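Local structure of aminopeptidase YwaD (Bacillus subtilis, 6HC6) at residues 45-50 with 270-275; 128-133 with 139-144; 260-265 with 398-403; 289-294 with 302-307; 335-340 with 346-351. The protein removes N-terminal amino acids from peptides, including arginine, lysine and leucine, as a secreted zinc aminopeptidase of the M28 family with two zinc ions per subunit. All coordinates share one frame; numbering follows the deposited sequence.

Contact 1: residues 45-50 with 270-275; sequences AKHAYS and MLEMAR. With ACT (acetate ion), chain F; ACT (acetate ion), chain G.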
# COMPACT_ATOMS: atom_id res chain seq x y z
N ALA A 45 -3.80 -3.08 22.63
CA ALA A 45 -2.71 -2.99 21.67
C ALA A 45 -1.79 -4.20 21.75
O ALA A 45 -1.13 -4.54 20.75
CB ALA A 45 -1.91 -1.70 21.90
N LYS A 46 -1.71 -4.88 22.90
CA LYS A 46 -0.85 -6.06 22.96
C LYS A 46 -1.30 -7.12 21.96
O LYS A 46 -0.47 -7.79 21.35
CB LYS A 46 -0.80 -6.64 24.39
CG LYS A 46 -2.09 -7.28 24.87
CD LYS A 46 -1.98 -7.78 26.30
CE LYS A 46 -3.28 -8.43 26.75
NZ LYS A 46 -3.29 -8.79 28.20
N HIS A 47 -2.61 -7.25 21.76
CA HIS A 47 -3.12 -8.17 20.75
C HIS A 47 -2.68 -7.75 19.37
O HIS A 47 -2.31 -8.60 18.54
CB HIS A 47 -4.64 -8.22 20.79
CG HIS A 47 -5.19 -8.79 22.06
ND1 HIS A 47 -6.52 -8.66 22.40
CD2 HIS A 47 -4.61 -9.48 23.05
CE1 HIS A 47 -6.73 -9.25 23.56
NE2 HIS A 47 -5.59 -9.76 23.98
N ALA A 48 -2.77 -6.45 19.08
CA ALA A 48 -2.34 -5.97 17.77
C ALA A 48 -0.84 -6.19 17.58
O ALA A 48 -0.40 -6.64 16.51
CB ALA A 48 -2.70 -4.49 17.60
N TYR A 49 -0.04 -5.89 18.61
CA TYR A 49 1.39 -6.16 18.54
C TYR A 49 1.66 -7.61 18.17
O TYR A 49 2.47 -7.91 17.28
CB TYR A 49 2.06 -5.80 19.88
CG TYR A 49 3.57 -5.88 19.82
CD1 TYR A 49 4.24 -7.06 20.13
CD2 TYR A 49 4.33 -4.78 19.43
CE1 TYR A 49 5.62 -7.14 20.07
CE2 TYR A 49 5.72 -4.85 19.37
CZ TYR A 49 6.35 -6.03 19.68
OH TYR A 49 7.73 -6.12 19.61
N SER A 50 0.96 -8.54 18.84
CA SER A 50 1.14 -9.95 18.54
C SER A 50 0.84 -10.24 17.08
O SER A 50 1.57 -11.00 16.43
CB SER A 50 0.26 -10.80 19.45
OG SER A 50 0.49 -12.17 19.20
N MET A 270 -7.34 -3.41 12.79
CA MET A 270 -8.62 -3.86 12.25
C MET A 270 -9.07 -5.15 12.92
O MET A 270 -10.24 -5.29 13.30
CB MET A 270 -8.49 -4.03 10.74
CG MET A 270 -9.76 -4.55 10.05
SD MET A 270 -9.78 -6.36 9.98
CE MET A 270 -8.54 -6.68 8.72
N LEU A 271 -8.16 -6.11 13.09
CA LEU A 271 -8.56 -7.40 13.67
C LEU A 271 -8.91 -7.25 15.14
O LEU A 271 -9.86 -7.88 15.63
CB LEU A 271 -7.45 -8.43 13.48
CG LEU A 271 -7.33 -8.91 12.05
CD1 LEU A 271 -6.04 -9.72 11.86
CD2 LEU A 271 -8.56 -9.76 11.68
N GLU A 272 -8.16 -6.44 15.88
CA GLU A 272 -8.49 -6.24 17.29
C GLU A 272 -9.79 -5.47 17.44
O GLU A 272 -10.57 -5.73 18.37
CB GLU A 272 -7.35 -5.54 18.01
CG GLU A 272 -7.66 -5.14 19.44
CD GLU A 272 -7.85 -6.33 20.38
OE1 GLU A 272 -7.74 -7.50 19.95
OE2 GLU A 272 -8.12 -6.08 21.57
N MET A 273 -10.07 -4.53 16.53
CA MET A 273 -11.37 -3.87 16.60
C MET A 273 -12.49 -4.86 16.35
O MET A 273 -13.53 -4.81 17.02
CB MET A 273 -11.44 -2.72 15.59
CG MET A 273 -12.72 -1.89 15.74
SD MET A 273 -13.02 -0.86 14.28
CE MET A 273 -11.33 -0.25 13.97
N ALA A 274 -12.29 -5.79 15.41
CA ALA A 274 -13.29 -6.83 15.18
C ALA A 274 -13.51 -7.67 16.44
O ALA A 274 -14.64 -8.06 16.75
CB ALA A 274 -12.86 -7.72 14.02
N ARG A 275 -12.43 -7.97 17.17
CA ARG A 275 -12.60 -8.68 18.44
C ARG A 275 -13.41 -7.86 19.43
O ARG A 275 -14.29 -8.40 20.12
CB ARG A 275 -11.23 -9.02 19.05
CG ARG A 275 -11.37 -9.94 20.27
CD ARG A 275 -10.09 -10.02 21.09
NE ARG A 275 -9.75 -8.75 21.73
CZ ARG A 275 -10.25 -8.32 22.89
NH1 ARG A 275 -11.13 -9.06 23.57
NH2 ARG A 275 -9.86 -7.15 23.38
C ACT F . -6.33 -11.05 27.59
O ACT F . -6.28 -9.99 28.29
OXT ACT F . -5.69 -11.32 26.54
CH3 ACT F . -7.30 -12.16 28.13
C ACT G . -11.93 -12.32 24.14
O ACT G . -12.50 -11.30 23.68
OXT ACT G . -11.60 -12.56 25.34
CH3 ACT G . -11.56 -13.42 23.11

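Contact 2: residues 128-133 with 139-144; sequences PLYNAG and DFTADA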
# COMPACT_ATOMS: atom_id res chain seq x y z
N PRO A 128 24.70 -0.98 -25.09
CA PRO A 128 25.42 0.18 -24.55
C PRO A 128 24.52 0.99 -23.64
O PRO A 128 23.29 0.95 -23.74
CB PRO A 128 25.81 0.98 -25.80
CG PRO A 128 25.72 -0.00 -26.94
CD PRO A 128 24.61 -0.94 -26.56
N LEU A 129 25.14 1.73 -22.73
CA LEU A 129 24.42 2.64 -21.85
C LEU A 129 24.35 4.03 -22.47
O LEU A 129 25.31 4.51 -23.08
CB LEU A 129 25.11 2.71 -20.49
CG LEU A 129 24.98 1.46 -19.61
CD1 LEU A 129 26.10 1.43 -18.59
CD2 LEU A 129 23.62 1.44 -18.93
N TYR A 130 23.20 4.69 -22.31
CA TYR A 130 23.02 6.06 -22.78
C TYR A 130 22.61 6.92 -21.59
O TYR A 130 21.57 6.68 -20.98
CB TYR A 130 21.96 6.13 -23.89
CG TYR A 130 21.62 7.56 -24.30
CD1 TYR A 130 22.37 8.22 -25.27
CD2 TYR A 130 20.57 8.25 -23.70
CE1 TYR A 130 22.07 9.53 -25.63
CE2 TYR A 130 20.27 9.55 -24.05
CZ TYR A 130 21.02 10.18 -25.02
OH TYR A 130 20.72 11.47 -25.37
N ASN A 131 23.41 7.94 -21.28
CA ASN A 131 23.11 8.80 -20.14
C ASN A 131 22.08 9.85 -20.54
O ASN A 131 22.37 10.75 -21.35
CB ASN A 131 24.38 9.47 -19.63
CG ASN A 131 25.31 8.49 -18.96
OD1 ASN A 131 24.87 7.49 -18.40
ND2 ASN A 131 26.61 8.76 -19.02
N ALA A 132 20.89 9.77 -19.94
CA ALA A 132 19.77 10.61 -20.32
C ALA A 132 19.40 11.64 -19.27
O ALA A 132 18.33 12.25 -19.37
CB ALA A 132 18.56 9.74 -20.65
N GLY A 133 20.25 11.86 -18.27
CA GLY A 133 19.96 12.88 -17.28
C GLY A 133 18.66 12.55 -16.57
O GLY A 133 18.47 11.43 -16.08
N ASP A 139 16.43 15.22 -23.61
CA ASP A 139 17.61 14.49 -23.16
C ASP A 139 17.93 13.27 -24.01
O ASP A 139 18.96 12.61 -23.77
CB ASP A 139 17.42 14.05 -21.71
CG ASP A 139 17.33 15.22 -20.75
OD1 ASP A 139 17.96 16.27 -21.01
OD2 ASP A 139 16.65 15.09 -19.72
N PHE A 140 17.09 12.94 -24.99
CA PHE A 140 17.28 11.74 -25.81
C PHE A 140 17.66 12.19 -27.22
O PHE A 140 16.80 12.64 -27.98
CB PHE A 140 16.03 10.88 -25.81
CG PHE A 140 15.72 10.26 -24.48
CD1 PHE A 140 16.38 9.12 -24.07
CD2 PHE A 140 14.79 10.83 -23.63
CE1 PHE A 140 16.11 8.54 -22.85
CE2 PHE A 140 14.52 10.26 -22.40
CZ PHE A 140 15.19 9.12 -22.01
N THR A 141 18.94 12.06 -27.56
CA THR A 141 19.41 12.31 -28.91
C THR A 141 19.22 11.06 -29.77
O THR A 141 18.79 10.01 -29.29
CB THR A 141 20.88 12.72 -28.91
OG1 THR A 141 21.69 11.56 -28.71
CG2 THR A 141 21.17 13.73 -27.80
N ALA A 142 19.56 11.18 -31.06
CA ALA A 142 19.54 10.01 -31.93
C ALA A 142 20.40 8.89 -31.39
O ALA A 142 20.14 7.71 -31.66
CB ALA A 142 20.00 10.41 -33.34
N ASP A 143 21.42 9.22 -30.60
CA ASP A 143 22.32 8.23 -30.00
C ASP A 143 21.61 7.31 -29.01
O ASP A 143 22.21 6.31 -28.59
CB ASP A 143 23.49 8.94 -29.33
CG ASP A 143 24.59 7.99 -28.92
OD1 ASP A 143 25.27 7.44 -29.81
OD2 ASP A 143 24.79 7.80 -27.70
N ALA A 144 20.37 7.62 -28.62
CA ALA A 144 19.69 6.82 -27.62
C ALA A 144 19.10 5.53 -28.18
O ALA A 144 18.88 4.58 -27.42
CB ALA A 144 18.58 7.64 -26.95
O HOH W 1 21.51 13.79 -22.07

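Contact 3: residues 260-265 with 398-403; sequences ANDNGS and PWYHTP. With ZN (zinc ion), chain E; ZN (zinc ion), chain D.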
# COMPACT_ATOMS: atom_id res chain seq x y z
N ALA A 260 5.93 -3.91 9.02
CA ALA A 260 5.36 -3.88 10.36
C ALA A 260 4.35 -2.75 10.48
O ALA A 260 3.20 -2.97 10.87
CB ALA A 260 6.46 -3.75 11.40
N ASN A 261 4.76 -1.52 10.13
CA ASN A 261 3.83 -0.41 10.17
C ASN A 261 3.01 -0.24 8.88
O ASN A 261 1.82 0.11 8.95
CB ASN A 261 4.56 0.90 10.47
CG ASN A 261 3.60 1.97 10.91
OD1 ASN A 261 2.66 1.67 11.67
ND2 ASN A 261 3.76 3.20 10.40
N ASP A 262 3.62 -0.45 7.71
CA ASP A 262 2.92 -0.39 6.41
C ASP A 262 2.83 -1.81 5.84
O ASP A 262 3.69 -2.21 5.06
CB ASP A 262 3.68 0.53 5.42
CG ASP A 262 2.88 0.82 4.17
OD1 ASP A 262 1.63 0.64 4.21
OD2 ASP A 262 3.49 1.21 3.13
N ASN A 263 1.77 -2.56 6.19
CA ASN A 263 0.65 -2.12 7.00
C ASN A 263 0.22 -3.25 7.94
O ASN A 263 -0.97 -3.51 8.11
CB ASN A 263 -0.52 -1.69 6.11
CG ASN A 263 -1.67 -1.10 6.91
OD1 ASN A 263 -1.45 -0.48 7.95
ND2 ASN A 263 -2.89 -1.28 6.42
N GLY A 264 1.19 -3.93 8.54
CA GLY A 264 0.84 -4.84 9.62
C GLY A 264 0.04 -4.13 10.69
O GLY A 264 -0.90 -4.69 11.26
N SER A 265 0.38 -2.87 10.95
CA SER A 265 -0.29 -2.10 11.99
C SER A 265 -1.78 -1.99 11.71
O SER A 265 -2.61 -2.28 12.58
CB SER A 265 0.33 -0.71 12.11
OG SER A 265 0.09 0.06 10.94
N PRO A 398 10.82 7.80 8.55
CA PRO A 398 11.83 7.53 7.52
C PRO A 398 11.94 6.06 7.15
O PRO A 398 12.56 5.74 6.13
CB PRO A 398 13.13 8.04 8.17
CG PRO A 398 12.87 8.00 9.64
CD PRO A 398 11.42 8.35 9.78
N TRP A 399 11.34 5.17 7.93
CA TRP A 399 11.50 3.73 7.71
C TRP A 399 10.51 3.18 6.68
O TRP A 399 10.66 2.03 6.26
CB TRP A 399 11.35 3.01 9.05
CG TRP A 399 12.20 3.66 10.10
CD1 TRP A 399 13.54 3.93 10.02
CD2 TRP A 399 11.77 4.15 11.37
NE1 TRP A 399 13.97 4.54 11.17
CE2 TRP A 399 12.91 4.69 12.02
CE3 TRP A 399 10.55 4.19 12.04
CZ2 TRP A 399 12.84 5.25 13.29
CZ3 TRP A 399 10.49 4.74 13.29
CH2 TRP A 399 11.63 5.27 13.91
N TYR A 400 9.53 3.98 6.28
CA TYR A 400 8.49 3.59 5.34
C TYR A 400 9.10 3.02 4.06
O TYR A 400 10.03 3.60 3.48
CB TYR A 400 7.64 4.83 5.06
CG TYR A 400 6.77 4.86 3.83
CD1 TYR A 400 5.50 4.31 3.83
CD2 TYR A 400 7.21 5.50 2.67
CE1 TYR A 400 4.70 4.37 2.71
CE2 TYR A 400 6.41 5.56 1.54
CZ TYR A 400 5.16 4.99 1.57
OH TYR A 400 4.35 5.04 0.46
N HIS A 401 8.61 1.83 3.67
CA HIS A 401 9.03 1.16 2.44
C HIS A 401 10.52 0.78 2.44
O HIS A 401 11.15 0.69 1.38
CB HIS A 401 8.69 2.01 1.21
CG HIS A 401 7.24 1.96 0.84
ND1 HIS A 401 6.76 2.44 -0.36
CD2 HIS A 401 6.16 1.47 1.50
CE1 HIS A 401 5.45 2.26 -0.42
NE2 HIS A 401 5.06 1.68 0.71
N THR A 402 11.08 0.53 3.62
CA THR A 402 12.47 0.09 3.76
C THR A 402 12.51 -1.16 4.63
O THR A 402 11.52 -1.51 5.29
CB THR A 402 13.36 1.17 4.40
OG1 THR A 402 13.15 1.17 5.82
CG2 THR A 402 13.09 2.57 3.83
N PRO A 403 13.64 -1.87 4.64
CA PRO A 403 13.78 -3.00 5.59
C PRO A 403 13.63 -2.58 7.03
O PRO A 403 13.43 -3.44 7.90
CB PRO A 403 15.19 -3.53 5.30
CG PRO A 403 15.45 -3.14 3.89
CD PRO A 403 14.77 -1.82 3.70
ZN ZN E . 3.02 1.27 1.14
ZN ZN D . -0.05 1.31 3.33
O HOH W 2 0.51 3.21 3.05
O HOH W 3 0.73 1.26 1.42

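Contact 4: residues 289-294 with 302-307; sequences IAFGAE and SHYVDH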
# COMPACT_ATOMS: atom_id res chain seq x y z
N ILE A 289 -12.27 -6.06 6.38
CA ILE A 289 -11.60 -6.55 5.19
C ILE A 289 -10.11 -6.34 5.31
O ILE A 289 -9.66 -5.22 5.60
CB ILE A 289 -12.13 -5.89 3.91
CG1 ILE A 289 -13.66 -5.89 3.93
CG2 ILE A 289 -11.55 -6.62 2.72
CD1 ILE A 289 -14.27 -5.41 2.64
N ALA A 290 -9.36 -7.40 5.05
CA ALA A 290 -7.92 -7.33 4.80
C ALA A 290 -7.72 -7.37 3.29
O ALA A 290 -8.01 -8.39 2.65
CB ALA A 290 -7.20 -8.48 5.51
N PHE A 291 -7.24 -6.26 2.71
CA PHE A 291 -7.08 -6.14 1.27
C PHE A 291 -5.70 -6.63 0.85
O PHE A 291 -4.70 -6.22 1.42
CB PHE A 291 -7.23 -4.68 0.83
CG PHE A 291 -8.65 -4.19 0.83
CD1 PHE A 291 -9.63 -4.84 0.09
CD2 PHE A 291 -8.99 -3.06 1.55
CE1 PHE A 291 -10.94 -4.38 0.10
CE2 PHE A 291 -10.29 -2.59 1.55
CZ PHE A 291 -11.27 -3.26 0.83
N GLY A 292 -5.65 -7.46 -0.19
CA GLY A 292 -4.37 -7.82 -0.75
C GLY A 292 -3.91 -6.83 -1.81
O GLY A 292 -4.69 -6.02 -2.30
N ALA A 293 -2.62 -6.88 -2.14
CA ALA A 293 -2.09 -6.20 -3.33
C ALA A 293 -2.37 -4.70 -3.35
O ALA A 293 -2.53 -4.10 -4.41
CB ALA A 293 -2.62 -6.84 -4.62
N GLU A 294 -2.40 -4.05 -2.19
CA GLU A 294 -2.54 -2.60 -2.19
C GLU A 294 -1.31 -1.89 -2.76
O GLU A 294 -1.42 -0.81 -3.35
CB GLU A 294 -2.80 -2.10 -0.77
CG GLU A 294 -3.06 -0.60 -0.63
CD GLU A 294 -1.81 0.26 -0.59
OE1 GLU A 294 -1.92 1.47 -0.89
OE2 GLU A 294 -0.72 -0.27 -0.30
N SER A 302 -9.80 -2.16 -5.20
CA SER A 302 -10.45 -1.89 -6.48
C SER A 302 -11.27 -3.09 -6.94
O SER A 302 -12.42 -2.94 -7.36
CB SER A 302 -9.42 -1.53 -7.55
OG SER A 302 -8.82 -0.27 -7.26
N HIS A 303 -10.69 -4.29 -6.85
CA HIS A 303 -11.45 -5.49 -7.20
C HIS A 303 -12.69 -5.62 -6.32
O HIS A 303 -13.79 -5.88 -6.82
CB HIS A 303 -10.58 -6.74 -7.04
CG HIS A 303 -11.27 -8.01 -7.42
ND1 HIS A 303 -11.31 -8.47 -8.72
CD2 HIS A 303 -11.97 -8.91 -6.68
CE1 HIS A 303 -11.99 -9.60 -8.76
NE2 HIS A 303 -12.40 -9.89 -7.54
N TYR A 304 -12.52 -5.42 -5.01
CA TYR A 304 -13.62 -5.60 -4.08
C TYR A 304 -14.76 -4.64 -4.39
O TYR A 304 -15.93 -5.05 -4.51
CB TYR A 304 -13.14 -5.39 -2.64
CG TYR A 304 -14.26 -5.61 -1.65
CD1 TYR A 304 -14.61 -6.89 -1.26
CD2 TYR A 304 -15.02 -4.55 -1.17
CE1 TYR A 304 -15.67 -7.11 -0.39
CE2 TYR A 304 -16.09 -4.76 -0.30
CZ TYR A 304 -16.40 -6.05 0.09
OH TYR A 304 -17.43 -6.31 0.96
N VAL A 305 -14.46 -3.34 -4.50
CA VAL A 305 -15.52 -2.37 -4.75
C VAL A 305 -16.14 -2.60 -6.11
O VAL A 305 -17.36 -2.46 -6.29
CB VAL A 305 -14.98 -0.94 -4.60
CG1 VAL A 305 -16.04 0.08 -5.05
CG2 VAL A 305 -14.55 -0.68 -3.14
N ASP A 306 -15.31 -2.96 -7.10
CA ASP A 306 -15.85 -3.20 -8.44
C ASP A 306 -16.88 -4.30 -8.45
O ASP A 306 -17.79 -4.30 -9.28
CB ASP A 306 -14.72 -3.54 -9.41
CG ASP A 306 -13.94 -2.33 -9.86
OD1 ASP A 306 -14.43 -1.20 -9.64
OD2 ASP A 306 -12.84 -2.51 -10.42
N HIS A 307 -16.77 -5.26 -7.53
CA HIS A 307 -17.66 -6.41 -7.53
C HIS A 307 -18.80 -6.29 -6.53
O HIS A 307 -19.57 -7.24 -6.37
CB HIS A 307 -16.86 -7.69 -7.29
CG HIS A 307 -16.10 -8.14 -8.50
ND1 HIS A 307 -16.55 -9.15 -9.33
CD2 HIS A 307 -14.93 -7.71 -9.04
CE1 HIS A 307 -15.69 -9.32 -10.32
NE2 HIS A 307 -14.70 -8.46 -10.16

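Contact 5: residues 335-340 with 346-351; sequences LYVNTL and YVWESS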
# COMPACT_ATOMS: atom_id res chain seq x y z
N LEU A 335 -2.66 12.12 14.52
CA LEU A 335 -3.41 11.09 13.81
C LEU A 335 -4.24 11.79 12.75
O LEU A 335 -5.15 12.55 13.06
CB LEU A 335 -4.28 10.27 14.76
CG LEU A 335 -5.02 9.11 14.09
CD1 LEU A 335 -4.04 8.05 13.54
CD2 LEU A 335 -6.02 8.47 15.05
N TYR A 336 -3.91 11.54 11.48
CA TYR A 336 -4.58 12.16 10.36
C TYR A 336 -5.73 11.31 9.86
O TYR A 336 -5.64 10.08 9.83
CB TYR A 336 -3.60 12.41 9.22
CG TYR A 336 -2.69 13.56 9.54
CD1 TYR A 336 -3.14 14.87 9.44
CD2 TYR A 336 -1.41 13.33 10.02
CE1 TYR A 336 -2.30 15.94 9.76
CE2 TYR A 336 -0.57 14.39 10.35
CZ TYR A 336 -1.02 15.69 10.21
OH TYR A 336 -0.20 16.74 10.55
N VAL A 337 -6.81 11.98 9.46
CA VAL A 337 -7.96 11.39 8.79
C VAL A 337 -7.92 11.93 7.36
O VAL A 337 -8.28 13.09 7.11
CB VAL A 337 -9.28 11.74 9.49
CG1 VAL A 337 -10.45 11.11 8.76
CG2 VAL A 337 -9.25 11.28 10.92
N ASN A 338 -7.47 11.10 6.43
CA ASN A 338 -7.28 11.51 5.04
C ASN A 338 -8.53 11.22 4.23
O ASN A 338 -8.94 10.06 4.11
CB ASN A 338 -6.09 10.75 4.43
CG ASN A 338 -4.75 11.28 4.91
OD1 ASN A 338 -4.05 11.99 4.20
ND2 ASN A 338 -4.41 10.96 6.14
N THR A 339 -9.13 12.25 3.63
CA THR A 339 -10.16 12.04 2.63
C THR A 339 -9.64 12.47 1.26
O THR A 339 -8.75 13.33 1.17
CB THR A 339 -11.46 12.79 2.97
OG1 THR A 339 -11.23 14.20 2.92
CG2 THR A 339 -11.92 12.41 4.36
N LEU A 340 -10.15 11.84 0.21
CA LEU A 340 -9.57 12.05 -1.12
C LEU A 340 -9.71 13.50 -1.58
O LEU A 340 -8.87 13.99 -2.34
CB LEU A 340 -10.19 11.08 -2.12
CG LEU A 340 -9.65 11.09 -3.55
CD1 LEU A 340 -8.20 10.59 -3.58
CD2 LEU A 340 -10.55 10.25 -4.48
N TYR A 346 -18.86 11.38 6.55
CA TYR A 346 -19.35 10.63 7.70
C TYR A 346 -18.21 10.05 8.55
O TYR A 346 -18.35 9.96 9.77
CB TYR A 346 -20.29 9.52 7.24
CG TYR A 346 -21.69 10.02 6.94
CD1 TYR A 346 -22.14 11.23 7.43
CD2 TYR A 346 -22.56 9.26 6.16
CE1 TYR A 346 -23.44 11.68 7.17
CE2 TYR A 346 -23.86 9.71 5.89
CZ TYR A 346 -24.29 10.92 6.40
OH TYR A 346 -25.57 11.38 6.14
N VAL A 347 -17.09 9.66 7.92
CA VAL A 347 -15.96 9.13 8.69
C VAL A 347 -15.38 10.21 9.60
O VAL A 347 -15.10 9.97 10.78
CB VAL A 347 -14.86 8.59 7.75
CG1 VAL A 347 -13.77 7.91 8.56
CG2 VAL A 347 -15.42 7.65 6.72
N TRP A 348 -15.16 11.40 9.05
CA TRP A 348 -14.65 12.49 9.87
C TRP A 348 -15.62 12.83 10.99
O TRP A 348 -15.21 13.01 12.15
CB TRP A 348 -14.35 13.71 9.00
CG TRP A 348 -13.94 14.88 9.82
CD1 TRP A 348 -14.61 16.06 9.96
CD2 TRP A 348 -12.77 14.98 10.65
NE1 TRP A 348 -13.93 16.89 10.82
CE2 TRP A 348 -12.80 16.25 11.25
CE3 TRP A 348 -11.71 14.11 10.93
CZ2 TRP A 348 -11.81 16.68 12.13
CZ3 TRP A 348 -10.71 14.55 11.80
CH2 TRP A 348 -10.77 15.82 12.38
N GLU A 349 -16.92 12.93 10.68
CA GLU A 349 -17.90 13.26 11.71
C GLU A 349 -17.81 12.30 12.88
O GLU A 349 -17.74 12.72 14.04
CB GLU A 349 -19.31 13.26 11.12
CG GLU A 349 -19.57 14.36 10.11
CD GLU A 349 -20.98 14.32 9.55
OE1 GLU A 349 -21.89 13.88 10.28
OE2 GLU A 349 -21.19 14.74 8.40
N SER A 350 -17.79 10.99 12.59
CA SER A 350 -17.74 10.01 13.67
C SER A 350 -16.41 10.08 14.41
O SER A 350 -16.37 9.87 15.63
CB SER A 350 -17.97 8.61 13.11
OG SER A 350 -19.33 8.44 12.79
N SER A 351 -15.32 10.35 13.69
CA SER A 351 -14.01 10.45 14.33
C SER A 351 -13.91 11.70 15.20
O SER A 351 -13.39 11.64 16.32
CB SER A 351 -12.91 10.44 13.28
OG SER A 351 -12.98 9.27 12.49

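Contact 1: residues 45-50 with 270-275
A His-carboxylate hydrogen bond joins two helices of the M28 peptidase fold here. H47 belongs to helix 45-59 and E272 to helix 260-277. H47 ND1 donates to E272 OE1 over 3.0 Å. E272 OE1 lies at the edge of the imidazole, close to its plane, while ring and carboxylate planes are turned 72° apart. The histidine meets OE1 from above the carboxylate plane. R275, one helical turn after E272, grips the same carboxylate side-on with two nitrogens. Its NE donates to OE1 of E272 at 3.0 Å, from the face opposite to H47. Its NH2 makes a salt bridge of 2.7 Å to E272 OE2. A bend at chi3 (66°) brings both nitrogens to E272. This grip fixes the carboxylate rotation, and K44 N also bonds OE2. The H47 ring stands at 90° to the guanidinium, with CE1 over one guanidinium face. A methionine in place of R275 would probably leave E272 without its charged mate and its carboxylate freer to turn away from H47. Two acetate ions, probably from the crystallisation liquor, bind here. H47 NE2 donates to OXT of one at 3.0 Å. R275 NH1 donates to O of the other at 2.6 Å.

Contact 2: residues 128-133 with 139-144
The PA domain holds this contact, in which strand 125-131 meets the loop that leads to strand 148-152. With chi1 at 173°, the Y130 ring points away from its own backbone N and reaches across to the loop backbone. Y130 OH donates to D139 O at 2.6 Å, tilted from the carbonyl plane. Y130 OH in turn accepts from T141 N at 2.9 Å, in a nearly straight bond (171°). The hydroxyl is thus both donor and acceptor, which ties ring and loop together. A144 CB sits over the centre of one ring face, 3.8 Å from the Y130 centroid, in a CH-pi contact. D143 OD2 lies at the ring edge, 3.5 Å from Y130 CD1. F140 completes the apolar side: its CE1 comes within 3.5 Å of A132 CB, and its ring also packs on strand 148-152 and helix 158-167. A water donates to both N131 O and D139 O. D139 turns its carboxylate to Y136 N. T141 OG1 accepts from D143 N at 3.0 Å, which makes an ST turn. This is the connection between neighbouring parallel strands 125-131 and 148-152 of the PA-domain sheet, carrying the ST turn and the short 3-10 segment 142-144.

Contact 3: residues 260-265 with 398-403
D262 and H401 meet at one zinc ion, the tight part of the contact. D262 OD2 binds that zinc, by similarity the catalytic one, at 2.0 Å, and H401 NE2 binds it at 2.1 Å. The two atoms are not hydrogen-bonded. Carboxylate and imidazole are nearly coplanar, 8° apart. H401 ND1 is hydrogen-bonded to D453. D262 OD1 binds the other zinc at 2.0 Å, so the aspartate bridges the pair. The Y400 ring lies over the imidazole of H401, and Y400 CE1 comes to 3.4 Å from D262 OD2. Y400 OH bonds E452, which with E295 completes the H401-bound zinc. H250 and D323 bind the other. A leucine in place of Y400 would probably leave E452 without this bond and uncover the face of the H401 ring. One water lies 2.3 Å from the H401-bound zinc and 2.1 Å from the other, which binds a second water. The remainder of 398-403 is loose: W399 and T402 do not touch 260-265. This is the aspartate-bridged dizinc site of M28 aminopeptidases.

Contact 4: residues 289-294 with 302-307
Strand 285-291 runs through I289 to F291 and then gives way to a loop. The other segment is the end of helix 299-306, and H307 is the first residue to leave helical angles. The backbones stay well apart, with F291 and Y304 the nearest pair at 8.5 Å between CA atoms. Side chains alone bridge that gap. A chi1 of -178° sends the Y304 ring from the helix to the strand. I289 CD1 lies over one face of the Y304 ring, 3.6 Å from the centroid, in a CH-pi contact. It is offset toward the phenol end, with Y304 CZ closest at 3.4 Å. The edge of F291 points toward the face of Y304 in an offset edge-to-face pair, with planes at 63° and centroids 6.0 Å apart. F291 CE1 is 3.7 Å from Y304 CB. I289 CG2 also lies over a face of the F291 ring. Y304 OH is hydrogen-bonded to R287 NH1, from strand 285-291. The helix after strand 285-291 packs on the mixed eight-stranded sheet of the M28 peptidase domain, in which 226-234 and 244-250 flank that strand. Y304 also packs on Y246, N229 and I231 of these flanking strands, F291 on F376 of helix 373-378.

Contact 5: residues 335-340 with 346-351
The indole of W348 presents its edge to V337. V337 CG2 lies at that edge, in the indole plane, beside the benzene part, not over a face. V337 CG2 is 3.7 Å from W348 CZ3, and V337 CB is 3.7 Å from CE3 of W348. The tryptophan's chi1 (175°) swings the six-membered ring off the helix toward the strand. L363 on the neighbouring strand touches the same indole. The contact joins the first two elements of a beta-alpha-beta unit: strand 334-339, helix 346-358 and strand 363-367. V337 and W348 are also the nearest backbone pair, 6.9 Å between CA atoms. V337 packs further on A384 of strand 382-389. On the helix side V347 also touches A384, and S351 touches F386 of the same strand. S351 lies about one helical turn after W348, its CB 4.4 Å from V337 CG2. Its hydroxyl is turned back to its own helix: S351 OG donates to V347 O at 2.8 Å. S351 N bonds the same carbonyl oxygen from the opposite face of its plane.

In the fold
Contact 3 holds the zinc site; the other four lie at different distances from it. Contacts 1 and 3 share helix 260-277; their centres are about 17 Å apart and their nearest atoms about 5 Å. Contact 4 lies about 20 Å from contact 3, centre to centre, yet the F291 side chain comes to about 4 Å from that of the zinc ligand H250. Contacts 1 and 4 touch: M270 CE is 3.6 Å from I289 O, so helix 260-277 rests on strand 285-291. Contacts 4 and 5 use strands of one sheet, centres about 20 Å apart. Contact 5 lies about 22 Å from contact 3 between centres, nearest atoms about 9 Å apart. Contact 2 stands in the PA domain, its centre about 36 Å from that of contact 3.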